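Local coordinates for protein exonuclease (PDB 3SYY) that digests double-stranded DNA as an alkaline exonuclease with strict 5'-to-3' polarity, probably by hydrolysis that relies on bound magnesium ions, at residues H70-Y75 with V83-L88; S100-V105 with I111-P116. One frame throughout, in Å; residues are numbered along the deposited sequence.

Contact 1: residues H70-Y75 with V83-L88; sequences HARARY and VTEVGL
R72 and Y75 of the helical segment H70-Y75 meet V83 and E85 of V83-L88 with side chains alone, the nearest CA atoms, those of R72 and V83, lying 8.5 Å apart. No direct hydrogen bond joins the two segments. R72 and Y75 sit one turn apart on helix 59-79, and both start out toward the short strand 83-84. R72 reaches across with CG anti to its own backbone N (chi1 -170°), and its chain then bends at chi3. The guanidinium ends under the carboxylate of E85. The two flat groups are stacked, with planes 13° apart. OE2 of E85 stands 3.3 Å above the guanidinium plane, over its centre. R72 NH2 and E85 OE2 are 3.4 Å apart, a salt bridge of charge alone, since no N-H points at the oxygen. A water links the same pair. It accepts from R72 NH1 at 2.7 Å and donates to E85 OE1 at 3.2 Å. Beside this polar pair the contact is apolar. V83 CG2 lies at the edge of the Y75 ring, in its plane, 3.9 Å from CE2. V83 CG1 comes within 4.2 Å of R72 CD. The polar ends also bond outside the two segments: R72 NH2 to the backbone O of D102 and, in a salt bridge, to E68; Y75 OH to D151. The contact therefore fastens the helix to the edge strand 83-84 of the five-stranded sheet. E85 lies over one face of the guanidinium and leaves its N-H groups to other acceptors. R72 serves both E85 and the backbone of D102, a magnesium ligand. Its bond to D102 O probably helps to position the loop that carries D102, and its charge lies near the acidic metal site.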
ATOM      1  N   HIS A  70      20.005   0.644  21.777  1.00 31.08           N
ATOM      2  CA  HIS A  70      20.342  -0.671  22.337  1.00 29.75           C
ATOM      3  C   HIS A  70      21.470  -1.146  21.480  1.00 29.22           C
ATOM      4  O   HIS A  70      22.472  -1.664  22.001  1.00 28.41           O
ATOM      5  CB  HIS A  70      19.192  -1.686  22.229  1.00 30.30           C
ATOM      6  CG  HIS A  70      17.994  -1.419  23.104  1.00 29.03           C
ATOM      7  ND1 HIS A  70      17.319  -0.210  23.151  1.00 33.35           N
ATOM      8  CD2 HIS A  70      17.274  -2.273  23.874  1.00 29.01           C
ATOM      9  CE1 HIS A  70      16.276  -0.319  23.955  1.00 31.07           C
ATOM     10  NE2 HIS A  70      16.215  -1.567  24.388  1.00 34.17           N
ATOM     11  N   ALA A  71      21.300  -1.054  20.156  1.00 28.24           N
ATOM     12  CA  ALA A  71      22.327  -1.478  19.221  1.00 28.82           C
ATOM     13  C   ALA A  71      23.645  -0.727  19.450  1.00 28.90           C
ATOM     14  O   ALA A  71      24.731  -1.341  19.403  1.00 28.50           O
ATOM     15  CB  ALA A  71      21.866  -1.275  17.732  1.00 29.65           C
ATOM     16  N   ARG A  72      23.544   0.580  19.647  1.00 28.36           N
ATOM     17  CA  ARG A  72      24.722   1.425  19.919  1.00 30.70           C
ATOM     18  C   ARG A  72      25.435   0.866  21.176  1.00 31.39           C
ATOM     19  O   ARG A  72      26.659   0.698  21.159  1.00 32.66           O
ATOM     20  CB  ARG A  72      24.367   2.914  20.138  1.00 29.82           C
ATOM     21  CG  ARG A  72      25.633   3.853  20.177  1.00 32.70           C
ATOM     22  CD  ARG A  72      25.262   5.398  20.223  1.00 37.18           C
ATOM     23  NE  ARG A  72      24.714   5.825  18.914  1.00 42.60           N
ATOM     24  CZ  ARG A  72      23.413   5.969  18.617  1.00 44.43           C
ATOM     25  NH1 ARG A  72      22.462   5.765  19.535  1.00 47.70           N
ATOM     26  NH2 ARG A  72      23.049   6.320  17.390  1.00 41.80           N
ATOM     27  N   ALA A  73      24.676   0.576  22.235  1.00 32.58           N
ATOM     28  CA  ALA A  73      25.281   0.066  23.467  1.00 32.93           C
ATOM     29  C   ALA A  73      25.921  -1.281  23.204  1.00 33.12           C
ATOM     30  O   ALA A  73      27.063  -1.481  23.595  1.00 34.38           O
ATOM     31  CB  ALA A  73      24.286  -0.006  24.600  1.00 33.11           C
ATOM     32  N   ARG A  74      25.222  -2.189  22.528  1.00 32.21           N
ATOM     33  CA  ARG A  74      25.775  -3.493  22.194  1.00 31.95           C
ATOM     34  C   ARG A  74      27.096  -3.396  21.429  1.00 32.80           C
ATOM     35  O   ARG A  74      28.031  -4.207  21.650  1.00 31.12           O
ATOM     36  CB  ARG A  74      24.768  -4.354  21.415  1.00 30.94           C
ATOM     37  CG  ARG A  74      25.277  -5.762  21.058  1.00 31.81           C
ATOM     38  CD  ARG A  74      25.409  -6.700  22.340  1.00 29.44           C
ATOM     39  NE  ARG A  74      25.534  -8.086  21.881  1.00 32.75           N
ATOM     40  CZ  ARG A  74      24.527  -8.956  21.715  1.00 34.04           C
ATOM     41  NH1 ARG A  74      23.278  -8.652  22.058  1.00 32.82           N
ATOM     42  NH2 ARG A  74      24.776 -10.164  21.235  1.00 31.05           N
ATOM     43  N   TYR A  75      27.179  -2.444  20.496  1.00 31.02           N
ATOM     44  CA  TYR A  75      28.407  -2.293  19.719  1.00 30.07           C
ATOM     45  C   TYR A  75      29.575  -1.942  20.657  1.00 31.06           C
ATOM     46  O   TYR A  75      30.645  -2.522  20.526  1.00 33.29           O
ATOM     47  CB  TYR A  75      28.247  -1.166  18.690  1.00 28.26           C
ATOM     48  CG  TYR A  75      29.522  -0.709  18.030  1.00 27.01           C
ATOM     49  CD1 TYR A  75      30.082  -1.436  16.979  1.00 24.66           C
ATOM     50  CD2 TYR A  75      30.166   0.466  18.438  1.00 29.34           C
ATOM     51  CE1 TYR A  75      31.211  -0.991  16.317  1.00 30.55           C
ATOM     52  CE2 TYR A  75      31.331   0.913  17.782  1.00 30.20           C
ATOM     53  CZ  TYR A  75      31.839   0.182  16.733  1.00 29.31           C
ATOM     54  OH  TYR A  75      32.967   0.562  16.031  1.00 29.22           O
ATOM     55  N   VAL A  83      32.446   6.115  21.480  1.00 38.82           N
ATOM     56  CA  VAL A  83      31.459   6.557  20.476  1.00 38.15           C
ATOM     57  C   VAL A  83      30.890   7.884  20.869  1.00 38.78           C
ATOM     58  O   VAL A  83      30.432   8.039  21.985  1.00 38.64           O
ATOM     59  CB  VAL A  83      30.322   5.505  20.295  1.00 37.56           C
ATOM     60  CG1 VAL A  83      29.293   5.958  19.226  1.00 36.64           C
ATOM     61  CG2 VAL A  83      30.902   4.163  19.886  1.00 37.01           C
ATOM     62  N   THR A  84      30.908   8.863  19.958  1.00 39.83           N
ATOM     63  CA  THR A  84      30.269  10.151  20.242  1.00 40.93           C
ATOM     64  C   THR A  84      29.103  10.370  19.277  1.00 41.11           C
ATOM     65  O   THR A  84      29.229  10.119  18.101  1.00 40.48           O
ATOM     66  CB  THR A  84      31.250  11.293  20.014  1.00 40.73           C
ATOM     67  OG1 THR A  84      32.519  10.897  20.526  1.00 44.64           O
ATOM     68  CG2 THR A  84      30.775  12.563  20.713  1.00 44.21           C
ATOM     69  N   GLU A  85      27.992  10.874  19.770  1.00 42.16           N
ATOM     70  CA  GLU A  85      26.926  11.217  18.863  1.00 43.67           C
ATOM     71  C   GLU A  85      27.162  12.540  18.138  1.00 43.84           C
ATOM     72  O   GLU A  85      27.932  13.402  18.593  1.00 43.71           O
ATOM     73  CB  GLU A  85      25.579  11.073  19.542  1.00 44.84           C
ATOM     74  CG  GLU A  85      25.292   9.543  19.732  1.00 48.39           C
ATOM     75  CD  GLU A  85      23.836   9.225  19.984  1.00 52.53           C
ATOM     76  OE1 GLU A  85      23.496   8.919  21.145  1.00 55.39           O
ATOM     77  OE2 GLU A  85      23.033   9.290  19.029  1.00 54.52           O
ATOM     78  N   VAL A  86      26.568  12.642  16.956  1.00 42.90           N
ATOM     79  CA  VAL A  86      26.792  13.758  16.066  1.00 42.94           C
ATOM     80  C   VAL A  86      25.475  13.986  15.310  1.00 41.97           C
ATOM     81  O   VAL A  86      24.642  13.082  15.215  1.00 39.85           O
ATOM     82  CB  VAL A  86      28.042  13.493  15.159  1.00 43.52           C
ATOM     83  CG1 VAL A  86      27.758  12.550  14.021  1.00 45.10           C
ATOM     84  CG2 VAL A  86      28.668  14.775  14.647  1.00 47.05           C
ATOM     85  N   GLY A  87      25.264  15.202  14.824  1.00 41.24           N
ATOM     86  CA  GLY A  87      24.051  15.511  14.081  1.00 40.25           C
ATOM     87  C   GLY A  87      24.406  15.477  12.615  1.00 40.31           C
ATOM     88  O   GLY A  87      25.146  14.609  12.157  1.00 40.76           O
ATOM     89  N   LEU A  88      23.921  16.451  11.864  1.00 40.26           N
ATOM     90  CA  LEU A  88      24.219  16.492  10.447  1.00 39.25           C
ATOM     91  C   LEU A  88      25.556  17.166  10.203  1.00 38.40           C
ATOM     92  O   LEU A  88      25.802  18.255  10.688  1.00 39.22           O
ATOM     93  CB  LEU A  88      23.107  17.238   9.716  1.00 39.62           C
ATOM     94  CG  LEU A  88      23.326  17.126   8.216  1.00 40.12           C
ATOM     95  CD1 LEU A  88      22.615  15.877   7.696  1.00 38.92           C
ATOM     96  CD2 LEU A  88      22.826  18.381   7.580  1.00 41.53           C
TER
HETATM   97  O   HOH W   1      22.355   6.089  22.217  1.00 55.03           O

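Contact 2: residues S100-V105 with I111-P116; sequences SPDGLV and IEIKCP. With MG (magnesium ion), chain B.
The magnesium site of this PDDEXK-type nuclease is built here on a beta hairpin, where D102, beside strand 103-105, meets E112 and I113 of strand 109-114. The ion is bound by D102 OD2 at 2.4 Å, E112 OE2 at 2.3 Å, the backbone O of I113 and two waters. D102 points toward strand 109-114, and its OD2 does two jobs. Besides the metal, it accepts a bond from I113 N at 2.8 Å, nearly straight at 166°, through its anti lone pair. Its other oxygen, OD1, takes a hydrogen bond from one metal-bound water at 2.7 Å. E112 starts away from S100-V105, but a bend at chi2 (60°) brings its carboxylate round to the ion. K114 NZ then bonds to E112 OE2 at 2.7 Å, from above the carboxylate plane, as part of a salt bridge. The same NZ donates a longer bond to the second metal-bound water. Q137 also accepts from K114. Next to the site I111 N donates to G103 O at 3.1 Å, while the bonds from D102 N and G103 N to I111 O are weak. I111 CG2 packs on the backbone of G103, 3.4 Å from its N. V105 CG2 packs against the same methyl, and the two side chains cross at about a right angle. A second magnesium ion lies close to E112 and is bound by S100 and E112. P101-D102 and E112-I113-K114 match the PD-(D/E)XK signature of the superfamily. The ion probably offsets the charge of the two carboxylates, and K114 helps to hold that of E112. I113 serves the site through its backbone alone: its N-H holds D102 OD2 and its O binds the ion.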
ATOM      1  N   SER A 100      24.515  12.029   8.211  1.00 32.68           N
ATOM      2  CA  SER A 100      24.214  11.927   9.596  1.00 34.99           C
ATOM      3  C   SER A 100      24.617  10.521  10.101  1.00 34.46           C
ATOM      4  O   SER A 100      23.755   9.632  10.233  1.00 33.76           O
ATOM      5  CB  SER A 100      22.723  12.172   9.789  1.00 36.80           C
ATOM      6  OG  SER A 100      22.452  12.310  11.161  1.00 43.50           O
ATOM      7  N   PRO A 101      25.924  10.305  10.376  1.00 33.52           N
ATOM      8  CA  PRO A 101      26.258   8.958  10.864  1.00 32.57           C
ATOM      9  C   PRO A 101      25.629   8.729  12.250  1.00 31.30           C
ATOM     10  O   PRO A 101      25.277   9.687  12.931  1.00 30.33           O
ATOM     11  CB  PRO A 101      27.802   8.929  10.877  1.00 34.08           C
ATOM     12  CG  PRO A 101      28.253  10.372  10.821  1.00 34.01           C
ATOM     13  CD  PRO A 101      27.101  11.198  10.249  1.00 34.09           C
ATOM     14  N   ASP A 102      25.440   7.467  12.632  1.00 30.19           N
ATOM     15  CA  ASP A 102      24.913   7.136  13.943  1.00 29.60           C
ATOM     16  C   ASP A 102      25.965   7.272  15.076  1.00 30.14           C
ATOM     17  O   ASP A 102      25.623   7.184  16.237  1.00 30.86           O
ATOM     18  CB  ASP A 102      24.318   5.720  13.914  1.00 30.08           C
ATOM     19  CG  ASP A 102      23.044   5.651  13.056  1.00 29.72           C
ATOM     20  OD1 ASP A 102      22.344   6.672  13.004  1.00 29.20           O
ATOM     21  OD2 ASP A 102      22.797   4.642  12.407  1.00 27.73           O
ATOM     22  N   GLY A 103      27.219   7.508  14.734  1.00 30.41           N
ATOM     23  CA  GLY A 103      28.204   7.861  15.783  1.00 31.40           C
ATOM     24  C   GLY A 103      29.572   8.108  15.185  1.00 31.30           C
ATOM     25  O   GLY A 103      29.903   7.554  14.152  1.00 31.98           O
ATOM     26  N   LEU A 104      30.351   8.970  15.826  1.00 33.09           N
ATOM     27  CA  LEU A 104      31.810   9.035  15.546  1.00 33.85           C
ATOM     28  C   LEU A 104      32.514   8.029  16.438  1.00 33.38           C
ATOM     29  O   LEU A 104      32.278   7.992  17.653  1.00 34.37           O
ATOM     30  CB  LEU A 104      32.345  10.423  15.877  1.00 34.18           C
ATOM     31  CG  LEU A 104      31.725  11.651  15.172  1.00 36.66           C
ATOM     32  CD1 LEU A 104      32.627  12.885  15.375  1.00 36.99           C
ATOM     33  CD2 LEU A 104      31.473  11.408  13.693  1.00 36.11           C
ATOM     34  N   VAL A 105      33.359   7.220  15.840  1.00 33.78           N
ATOM     35  CA  VAL A 105      34.050   6.157  16.586  1.00 35.59           C
ATOM     36  C   VAL A 105      35.538   6.498  16.591  1.00 36.79           C
ATOM     37  O   VAL A 105      36.163   6.589  15.535  1.00 36.61           O
ATOM     38  CB  VAL A 105      33.878   4.776  15.956  1.00 34.13           C
ATOM     39  CG1 VAL A 105      34.478   3.694  16.861  1.00 34.40           C
ATOM     40  CG2 VAL A 105      32.383   4.467  15.703  1.00 34.17           C
ATOM     41  N   ILE A 111      30.040   4.736  12.938  1.00 28.13           N
ATOM     42  CA  ILE A 111      29.140   3.579  13.023  1.00 28.35           C
ATOM     43  C   ILE A 111      27.846   3.972  12.281  1.00 27.99           C
ATOM     44  O   ILE A 111      27.422   5.118  12.379  1.00 28.10           O
ATOM     45  CB  ILE A 111      28.859   3.184  14.508  1.00 27.66           C
ATOM     46  CG1 ILE A 111      27.822   2.064  14.624  1.00 30.79           C
ATOM     47  CG2 ILE A 111      28.487   4.401  15.335  1.00 28.71           C
ATOM     48  CD1 ILE A 111      27.673   1.488  16.041  1.00 36.22           C
ATOM     49  N   GLU A 112      27.290   3.037  11.523  1.00 27.61           N
ATOM     50  CA  GLU A 112      25.928   3.209  10.926  1.00 27.42           C
ATOM     51  C   GLU A 112      25.180   1.968  11.420  1.00 26.65           C
ATOM     52  O   GLU A 112      25.669   0.846  11.239  1.00 26.69           O
ATOM     53  CB  GLU A 112      25.996   3.177   9.391  1.00 26.36           C
ATOM     54  CG  GLU A 112      24.543   3.056   8.729  1.00 28.58           C
ATOM     55  CD  GLU A 112      23.642   4.237   9.118  1.00 27.80           C
ATOM     56  OE1 GLU A 112      24.190   5.336   9.417  1.00 27.75           O
ATOM     57  OE2 GLU A 112      22.354   4.086   9.178  1.00 29.68           O
ATOM     58  N   ILE A 113      24.055   2.191  12.086  1.00 25.65           N
ATOM     59  CA  ILE A 113      23.253   1.136  12.702  1.00 25.24           C
ATOM     60  C   ILE A 113      21.950   0.868  11.916  1.00 26.06           C
ATOM     61  O   ILE A 113      21.198   1.810  11.589  1.00 24.50           O
ATOM     62  CB  ILE A 113      22.870   1.580  14.114  1.00 25.10           C
ATOM     63  CG1 ILE A 113      24.140   1.704  15.012  1.00 25.78           C
ATOM     64  CG2 ILE A 113      21.831   0.596  14.770  1.00 26.23           C
ATOM     65  CD1 ILE A 113      23.847   2.379  16.333  1.00 25.64           C
ATOM     66  N   LYS A 114      21.666  -0.414  11.654  1.00 25.76           N
ATOM     67  CA  LYS A 114      20.328  -0.800  11.183  1.00 25.36           C
ATOM     68  C   LYS A 114      19.661  -1.694  12.226  1.00 25.84           C
ATOM     69  O   LYS A 114      20.320  -2.608  12.822  1.00 24.45           O
ATOM     70  CB  LYS A 114      20.422  -1.529   9.837  1.00 23.50           C
ATOM     71  CG  LYS A 114      21.223  -0.831   8.739  1.00 23.43           C
ATOM     72  CD  LYS A 114      20.768   0.596   8.486  1.00 25.53           C
ATOM     73  CE  LYS A 114      21.542   1.240   7.294  1.00 27.67           C
ATOM     74  NZ  LYS A 114      21.130   2.724   7.189  1.00 29.64           N
ATOM     75  N   CYS A 115      18.358  -1.466  12.453  1.00 26.38           N
ATOM     76  CA  CYS A 115      17.543  -2.357  13.271  1.00 25.49           C
ATOM     77  C   CYS A 115      16.296  -2.754  12.476  1.00 26.17           C
ATOM     78  O   CYS A 115      15.218  -2.208  12.725  1.00 25.76           O
ATOM     79  CB  CYS A 115      17.102  -1.657  14.546  1.00 25.98           C
ATOM     80  SG  CYS A 115      18.558  -1.253  15.700  1.00 29.11           S
ATOM     81  N   PRO A 116      16.448  -3.705  11.558  1.00 25.25           N
ATOM     82  CA  PRO A 116      15.470  -3.962  10.586  1.00 25.89           C
ATOM     83  C   PRO A 116      14.570  -5.119  10.977  1.00 25.36           C
ATOM     84  O   PRO A 116      14.607  -5.601  12.134  1.00 23.87           O
ATOM     85  CB  PRO A 116      16.335  -4.337   9.389  1.00 25.79           C
ATOM     86  CG  PRO A 116      17.375  -5.297  10.072  1.00 27.23           C
ATOM     87  CD  PRO A 116      17.681  -4.490  11.328  1.00 25.84           C
TER
HETATM   88 MG    MG B 400      20.923   4.147  10.991  1.00 29.54          MG
HETATM   89  O   HOH W   2      19.930   5.790  12.196  1.00 39.74           O
HETATM   90  O   HOH W   3      19.128   3.784   9.524  1.00 38.75           O

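From the N terminus, helix 59-79 comes first, and contact 1 closes the short loop from it to strand 83-84. The chain then runs through strands 89-90 and 97-99, and contact 2 closes the hairpin of strands 103-105 and 109-114. The two contacts follow in series; neither nests in nor crosses the other. They meet in space, with centres about 6 Å apart. Strand 83-84 lies beside strand 103-105 in the five-stranded sheet, and T84 O probably bonds to L104 N. The helix also packs on the hairpin, through Y75 on I111 and A71 on I113. Together they tie helix, edge strand and metal-bearing hairpin into one unit.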